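Local coordinates for protein escJ (Escherichia coli, PDB 1YJ7) that probably forms part of the membrane-associated platform on which the type III secretion system of enteropathogenic strains assembles, at residues L99-L112 and S123-L136. The protein carries 3 engineered substitutions. Numbering follows the deposited sequence. Where two conformers were deposited one is given.
Sequences LSKIPGVIDCSVSL and SAAVLVISSPEVNL
Between Asp-107 and Ile-129 the flat groups that meet are peptide planes, joined at their edges by N-H...O bonds, while Asp-107 CB lies against Ile-129 CB on one face of the sheet. The Ile-129 N-H reaches Asp-107 O at 2.9 Å, 38° out of the carbonyl plane and so away from a lone pair. With CG anti to the backbone N (chi1 -160°), the carboxylate turns back on its own strand: Cys-108 N gives OD2 a bent bond on the anti side, tilted out of the carboxylate plane. Outside the hairpin, Lys-101 of the second subunit forms a salt bridge with the same oxygen. Farther along, the peptide groups of Ser-109 with Leu-127 and Ser-111 with Ala-125 pair twice each; Ser-109 N lies in the carbonyl plane of Leu-127 O.

These are the hydrogen-bonded pairs of an antiparallel hairpin whose axes approach to 4.7 Å. At Ile-129 the register slips by one residue, Ile-106 and Asp-107 standing opposite it in a classic beta bulge: Ile-129 O takes a nearly straight bond from Ile-106 N (2.9 Å) and a weak one from Asp-107 N. The side chains of Ile-106 and Ile-129 cross at about a right angle, CG1 of the first 3.9 Å from CG2 of the second. Beyond the bulge, Gly-104 O accepts Ser-131 N in its carbonyl plane. Gly-104, with a phi (99°) that favours glycine, is third in the type II turn closed by Val-105 N to Ile-102 O.

Val-105 CG2 bridges Val-128 CG1 and Leu-136 CD1, each at 3.7 Å, and Leu-99 CD1 meets Val-126 CG1 tip to tip. Helices 80-99 and 140-150 pack on this apolar side through Val-110 on Ile-95 and Ala-124 on Val-147. The Ser-109 and Ala-125 side contacts the second subunit, whose Lys-101 hydrogen-bonds Ser-109 OG. Strand 123-130 is central in the mixed sheet, between strand 105-113 and parallel strand 159-165.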
# COMPACT_ATOMS: atom_id res chain seq x y z
N LEU D 99 -29.78 -11.96 -19.40
CA LEU D 99 -28.93 -11.64 -20.54
C LEU D 99 -28.00 -12.79 -20.90
O LEU D 99 -27.63 -12.96 -22.05
CB LEU D 99 -28.12 -10.36 -20.30
CG LEU D 99 -28.92 -9.08 -20.17
CD1 LEU D 99 -28.00 -7.94 -19.80
CD2 LEU D 99 -29.66 -8.79 -21.43
N SER D 100 -27.64 -13.59 -19.91
CA SER D 100 -26.70 -14.68 -20.14
C SER D 100 -27.33 -15.85 -20.91
O SER D 100 -26.62 -16.78 -21.31
CB SER D 100 -26.11 -15.17 -18.83
OG SER D 100 -25.39 -14.12 -18.20
N LYS D 101 -28.64 -15.81 -21.12
CA LYS D 101 -29.31 -16.78 -21.99
C LYS D 101 -29.29 -16.40 -23.47
O LYS D 101 -29.64 -17.20 -24.34
CB LYS D 101 -30.76 -17.01 -21.53
CG LYS D 101 -30.85 -17.62 -20.15
CD LYS D 101 -32.29 -17.92 -19.78
CE LYS D 101 -32.43 -18.34 -18.34
NZ LYS D 101 -33.83 -18.81 -18.09
N ILE D 102 -28.88 -15.17 -23.79
CA ILE D 102 -28.74 -14.80 -25.19
C ILE D 102 -27.61 -15.60 -25.83
O ILE D 102 -26.49 -15.58 -25.30
CB ILE D 102 -28.45 -13.29 -25.33
CG1 ILE D 102 -29.64 -12.49 -24.80
CG2 ILE D 102 -28.14 -12.95 -26.76
CD1 ILE D 102 -29.37 -11.02 -24.66
N PRO D 103 -27.87 -16.34 -26.91
CA PRO D 103 -26.80 -17.13 -27.52
C PRO D 103 -25.65 -16.25 -27.93
O PRO D 103 -25.85 -15.20 -28.56
CB PRO D 103 -27.49 -17.77 -28.74
CG PRO D 103 -28.92 -17.86 -28.31
CD PRO D 103 -29.17 -16.55 -27.59
N GLY D 104 -24.45 -16.67 -27.54
CA GLY D 104 -23.25 -15.91 -27.80
C GLY D 104 -22.77 -15.09 -26.62
O GLY D 104 -21.63 -14.64 -26.64
N VAL D 105 -23.60 -14.88 -25.60
CA VAL D 105 -23.15 -14.23 -24.38
C VAL D 105 -22.44 -15.25 -23.48
O VAL D 105 -23.01 -16.32 -23.20
CB VAL D 105 -24.32 -13.60 -23.60
CG1 VAL D 105 -23.87 -13.07 -22.26
CG2 VAL D 105 -24.98 -12.49 -24.44
N ILE D 106 -21.21 -14.95 -23.08
CA ILE D 106 -20.46 -15.85 -22.20
C ILE D 106 -20.12 -15.27 -20.83
O ILE D 106 -19.72 -15.99 -19.91
CB ILE D 106 -19.24 -16.44 -22.94
CG1 ILE D 106 -18.18 -15.37 -23.19
CG2 ILE D 106 -19.70 -17.09 -24.23
CD1 ILE D 106 -16.93 -15.91 -23.91
N ASP D 107 -20.29 -13.96 -20.65
CA ASP D 107 -20.14 -13.34 -19.34
C ASP D 107 -20.89 -12.00 -19.39
O ASP D 107 -21.09 -11.47 -20.47
CB ASP D 107 -18.66 -13.16 -18.98
CG ASP D 107 -18.42 -12.99 -17.49
OD1 ASP D 107 -17.22 -12.96 -17.09
OD2 ASP D 107 -19.31 -12.86 -16.63
N CYS D 108 -21.36 -11.53 -18.24
CA CYS D 108 -22.18 -10.32 -18.16
C CYS D 108 -22.00 -9.69 -16.78
O CYS D 108 -21.99 -10.40 -15.76
CB CYS D 108 -23.69 -10.67 -18.36
SG CYS D 108 -24.77 -9.23 -18.39
N SER D 109 -21.85 -8.37 -16.73
CA SER D 109 -21.92 -7.64 -15.49
C SER D 109 -22.89 -6.49 -15.64
O SER D 109 -22.88 -5.80 -16.64
CB SER D 109 -20.55 -7.08 -15.08
OG SER D 109 -19.72 -8.09 -14.56
N VAL D 110 -23.73 -6.31 -14.62
CA VAL D 110 -24.67 -5.20 -14.56
C VAL D 110 -24.47 -4.49 -13.24
O VAL D 110 -24.47 -5.12 -12.17
CB VAL D 110 -26.14 -5.70 -14.65
CG1 VAL D 110 -27.10 -4.53 -14.48
CG2 VAL D 110 -26.37 -6.39 -15.97
N SER D 111 -24.27 -3.17 -13.31
CA SER D 111 -24.25 -2.35 -12.12
C SER D 111 -25.38 -1.33 -12.23
O SER D 111 -25.40 -0.53 -13.19
CB SER D 111 -22.90 -1.64 -11.94
OG SER D 111 -22.90 -0.89 -10.73
N LEU D 112 -26.31 -1.37 -11.28
CA LEU D 112 -27.48 -0.50 -11.25
C LEU D 112 -27.36 0.64 -10.25
O LEU D 112 -26.90 0.43 -9.13
CB LEU D 112 -28.73 -1.28 -10.87
CG LEU D 112 -29.19 -2.34 -11.85
CD1 LEU D 112 -30.40 -3.04 -11.25
CD2 LEU D 112 -29.53 -1.76 -13.23
N SER D 123 -29.87 4.81 -13.55
CA SER D 123 -28.97 4.54 -14.66
C SER D 123 -28.43 3.11 -14.49
O SER D 123 -28.58 2.50 -13.44
CB SER D 123 -27.83 5.56 -14.69
OG SER D 123 -27.02 5.42 -13.54
N ALA D 124 -27.84 2.58 -15.55
CA ALA D 124 -27.31 1.22 -15.51
C ALA D 124 -26.10 1.10 -16.40
O ALA D 124 -26.07 1.65 -17.47
CB ALA D 124 -28.36 0.23 -15.96
N ALA D 125 -25.11 0.35 -15.93
CA ALA D 125 -23.93 -0.01 -16.71
C ALA D 125 -23.99 -1.50 -16.99
O ALA D 125 -24.17 -2.27 -16.07
CB ALA D 125 -22.70 0.30 -15.92
N VAL D 126 -23.80 -1.88 -18.25
CA VAL D 126 -23.93 -3.26 -18.69
C VAL D 126 -22.73 -3.62 -19.54
O VAL D 126 -22.50 -2.99 -20.59
CB VAL D 126 -25.20 -3.46 -19.51
CG1 VAL D 126 -25.34 -4.93 -19.93
CG2 VAL D 126 -26.40 -3.01 -18.71
N LEU D 127 -21.96 -4.60 -19.09
CA LEU D 127 -20.83 -5.14 -19.85
C LEU D 127 -21.17 -6.57 -20.26
O LEU D 127 -21.56 -7.40 -19.41
CB LEU D 127 -19.56 -5.13 -19.01
CG LEU D 127 -18.32 -5.75 -19.66
CD1 LEU D 127 -17.88 -4.99 -20.90
CD2 LEU D 127 -17.21 -5.83 -18.64
N VAL D 128 -21.07 -6.84 -21.55
CA VAL D 128 -21.37 -8.16 -22.10
C VAL D 128 -20.15 -8.67 -22.83
O VAL D 128 -19.58 -8.00 -23.68
CB VAL D 128 -22.57 -8.12 -23.05
CG1 VAL D 128 -22.88 -9.51 -23.64
CG2 VAL D 128 -23.79 -7.54 -22.36
N ILE D 129 -19.73 -9.88 -22.49
CA ILE D 129 -18.63 -10.54 -23.16
C ILE D 129 -19.24 -11.59 -24.08
O ILE D 129 -20.06 -12.40 -23.64
CB ILE D 129 -17.68 -11.24 -22.16
CG1 ILE D 129 -17.15 -10.27 -21.09
CG2 ILE D 129 -16.50 -11.87 -22.93
CD1 ILE D 129 -16.52 -8.94 -21.63
N SER D 130 -18.85 -11.57 -25.34
CA SER D 130 -19.31 -12.55 -26.30
C SER D 130 -18.27 -13.58 -26.69
O SER D 130 -17.06 -13.39 -26.53
CB SER D 130 -19.83 -11.86 -27.56
OG SER D 130 -18.76 -11.52 -28.43
N SER D 131 -18.76 -14.68 -27.23
CA SER D 131 -17.91 -15.63 -27.94
C SER D 131 -17.14 -14.85 -29.02
O SER D 131 -17.70 -13.93 -29.63
CB SER D 131 -18.74 -16.73 -28.58
OG SER D 131 -19.73 -17.21 -27.68
N PRO D 132 -15.91 -15.24 -29.30
CA PRO D 132 -15.14 -14.60 -30.37
C PRO D 132 -15.79 -14.74 -31.75
O PRO D 132 -15.54 -13.91 -32.64
CB PRO D 132 -13.79 -15.32 -30.33
CG PRO D 132 -13.73 -16.07 -29.05
CD PRO D 132 -15.13 -16.30 -28.61
N GLU D 133 -16.60 -15.79 -31.94
CA GLU D 133 -17.21 -16.05 -33.24
C GLU D 133 -18.56 -15.37 -33.43
O GLU D 133 -19.23 -15.63 -34.44
CB GLU D 133 -17.41 -17.57 -33.46
CG GLU D 133 -16.29 -18.48 -32.96
CD GLU D 133 -14.92 -18.12 -33.49
OE1 GLU D 133 -13.92 -18.51 -32.84
OE2 GLU D 133 -14.81 -17.46 -34.56
N VAL D 134 -19.00 -14.55 -32.46
CA VAL D 134 -20.31 -13.93 -32.48
C VAL D 134 -20.12 -12.40 -32.44
O VAL D 134 -19.25 -11.91 -31.72
CB VAL D 134 -21.15 -14.39 -31.27
CG1 VAL D 134 -22.42 -13.56 -31.09
CG2 VAL D 134 -21.52 -15.89 -31.43
N ASN D 135 -20.94 -11.68 -33.20
CA ASN D 135 -21.03 -10.21 -33.10
C ASN D 135 -22.38 -9.84 -32.52
O ASN D 135 -23.41 -10.02 -33.17
CB ASN D 135 -20.89 -9.58 -34.49
CG ASN D 135 -21.12 -8.09 -34.48
OD1 ASN D 135 -21.04 -7.44 -33.45
ND2 ASN D 135 -21.38 -7.54 -35.65
N LEU D 136 -22.39 -9.33 -31.30
CA LEU D 136 -23.61 -9.00 -30.59
C LEU D 136 -24.07 -7.56 -30.88
O LEU D 136 -25.06 -7.12 -30.34
CB LEU D 136 -23.43 -9.18 -29.10
CG LEU D 136 -23.30 -10.66 -28.65
CD1 LEU D 136 -23.16 -10.69 -27.15
CD2 LEU D 136 -24.50 -11.46 -29.14